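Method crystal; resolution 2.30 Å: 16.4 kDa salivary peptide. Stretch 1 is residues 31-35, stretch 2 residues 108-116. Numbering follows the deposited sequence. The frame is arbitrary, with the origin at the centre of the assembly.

Stretch 1 (31-35) KLYGG
Stretch 2 108-116: VISGSDHVV

How does stretch 1 enter the contact? Lys31, modelled only to CB, stays out of reach with phi/psi -80/145. Leu32 follows in an extended conformation (-118/162) and points its CA-to-CB bond toward stretch 2; its CB lies 4.3 Å from Val115 CG2, an apolar contact, and the rotamer is chi1 m, chi2 t. Val115 (-105/110, chi1 t) also directs its CA-to-CB bond toward stretch 1. As stretch 1 advances from Leu32 to Gly34, its neighbours in stretch 2 step back from Val115 to Asp113.

What does Tyr33 contribute? Mainly its backbone, at -159/157: its C atom is 3.7 Å from Val115 CG2 and 3.6 Å from Asp113 O. The CB leaves sideways, chi1 p leads the ring away from stretch 2, and chi2 of -86° sets its tilt. Its CA pairs with His114 CA at 5.4 Å, yet the CA-to-CB bond of His114 (chi1 m, chi2 83°) points away.

Why is Gly34 the centre of the contact? Its N donates to Asp113 O at 2.7 Å, nearly straight at 170°, the one hydrogen bond between the stretches. The CA atoms of Gly34 (-70/117) and Asp113 approach to 4.4 Å, and Gly34 CA rests 4.0 Å from Ile109 CG2 (Ile109 -107/124, m and t). An ideal CB on Gly34 would lie 2.8 Å from Ile109 CG2, a clash. Gly35 (-132/-179) continues the strand without touching stretch 2.

What shapes the stretch 2 loop that presents Asp113 O? A type I turn runs from Ser110 to Asp113, with Gly111 at -59/-32, Ser112 at -92/18 and Asp113 N hydrogen-bonded to Ser110 O at 3.0 Å. Asp113 then adopts positive phi (75/9), its CA-to-CB bond toward stretch 1 (chi1 m, chi2 -34°). Hydrogen bonds from Ser110 N to His114 O (2.7 Å) and Val108 N to Val116 O (3.0 Å) join the two arms. Ser112 OG, chi1 p, hydrogen-bonds both Ser110 OG (3.1 Å) and His114 ND1 (2.7 Å), linking side chains across the turn.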

# COMPACT_ATOMS: atom_id res chain seq x y z
N LYS A 31 -4.21 -1.08 -11.36
CA LYS A 31 -4.23 0.32 -10.96
C LYS A 31 -4.98 0.51 -9.65
O LYS A 31 -5.97 -0.17 -9.37
CB LYS A 31 -4.86 1.18 -12.06
N LEU A 32 -4.51 1.46 -8.85
CA LEU A 32 -5.09 1.75 -7.55
C LEU A 32 -5.59 3.18 -7.53
O LEU A 32 -5.19 4.01 -8.36
CB LEU A 32 -4.07 1.54 -6.42
CG LEU A 32 -3.24 0.25 -6.43
CD1 LEU A 32 -2.23 0.25 -5.28
CD2 LEU A 32 -4.16 -0.94 -6.33
N TYR A 33 -6.47 3.46 -6.57
CA TYR A 33 -6.92 4.83 -6.35
C TYR A 33 -7.45 4.93 -4.94
O TYR A 33 -7.86 3.93 -4.33
CB TYR A 33 -7.99 5.25 -7.37
CG TYR A 33 -9.24 4.41 -7.31
CD1 TYR A 33 -9.32 3.22 -8.03
CD2 TYR A 33 -10.32 4.77 -6.50
CE1 TYR A 33 -10.45 2.43 -7.96
CE2 TYR A 33 -11.46 3.97 -6.43
CZ TYR A 33 -11.51 2.80 -7.17
OH TYR A 33 -12.61 2.00 -7.12
N GLY A 34 -7.46 6.15 -4.42
CA GLY A 34 -8.14 6.44 -3.18
C GLY A 34 -9.65 6.35 -3.37
O GLY A 34 -10.23 7.12 -4.15
N GLY A 35 -10.28 5.42 -2.66
CA GLY A 35 -11.72 5.28 -2.70
C GLY A 35 -12.28 5.15 -1.29
O GLY A 35 -11.53 5.16 -0.30
N VAL A 108 1.32 7.40 0.48
CA VAL A 108 0.35 8.47 0.76
C VAL A 108 -0.79 8.38 -0.26
O VAL A 108 -0.61 7.80 -1.30
CB VAL A 108 1.15 9.77 0.60
CG1 VAL A 108 0.67 10.66 -0.52
CG2 VAL A 108 1.44 10.48 1.89
N ILE A 109 -1.96 8.87 0.12
CA ILE A 109 -3.07 9.07 -0.85
C ILE A 109 -3.15 10.58 -1.06
O ILE A 109 -3.30 11.29 -0.11
CB ILE A 109 -4.38 8.43 -0.40
CG1 ILE A 109 -4.24 6.92 -0.29
CG2 ILE A 109 -5.49 8.81 -1.34
CD1 ILE A 109 -5.52 6.22 0.00
N SER A 110 -3.04 11.04 -2.30
CA SER A 110 -2.97 12.46 -2.60
C SER A 110 -4.35 13.11 -2.51
O SER A 110 -5.38 12.45 -2.39
CB SER A 110 -2.40 12.70 -3.99
OG SER A 110 -3.44 12.68 -4.95
N GLY A 111 -4.34 14.45 -2.57
CA GLY A 111 -5.58 15.20 -2.57
C GLY A 111 -6.50 14.85 -3.72
O GLY A 111 -7.73 14.88 -3.57
N SER A 112 -5.94 14.47 -4.87
CA SER A 112 -6.71 14.03 -6.02
C SER A 112 -6.91 12.50 -6.07
O SER A 112 -7.21 11.96 -7.14
CB SER A 112 -6.03 14.50 -7.31
OG SER A 112 -4.71 13.99 -7.40
N ASP A 113 -6.72 11.80 -4.94
CA ASP A 113 -6.96 10.37 -4.77
C ASP A 113 -5.89 9.46 -5.41
O ASP A 113 -6.10 8.25 -5.47
CB ASP A 113 -8.34 9.95 -5.29
CG ASP A 113 -9.46 10.76 -4.70
OD1 ASP A 113 -9.38 11.16 -3.52
OD2 ASP A 113 -10.46 10.99 -5.41
N HIS A 114 -4.78 10.02 -5.89
CA HIS A 114 -3.69 9.19 -6.38
C HIS A 114 -3.00 8.47 -5.23
O HIS A 114 -2.85 9.01 -4.13
CB HIS A 114 -2.66 10.06 -7.11
CG HIS A 114 -3.12 10.56 -8.44
ND1 HIS A 114 -3.91 11.69 -8.58
CD2 HIS A 114 -2.90 10.09 -9.70
CE1 HIS A 114 -4.16 11.88 -9.86
NE2 HIS A 114 -3.57 10.93 -10.56
N VAL A 115 -2.56 7.23 -5.49
CA VAL A 115 -1.81 6.43 -4.53
C VAL A 115 -0.36 6.44 -4.99
O VAL A 115 -0.03 5.84 -6.02
CB VAL A 115 -2.36 5.01 -4.40
CG1 VAL A 115 -1.58 4.21 -3.33
CG2 VAL A 115 -3.83 5.04 -4.02
N VAL A 116 0.49 7.13 -4.25
CA VAL A 116 1.84 7.46 -4.68
C VAL A 116 2.76 7.43 -3.47
O VAL A 116 2.32 7.49 -2.32
CB VAL A 116 1.91 8.86 -5.34
CG1 VAL A 116 0.97 8.98 -6.54
CG2 VAL A 116 1.61 9.96 -4.31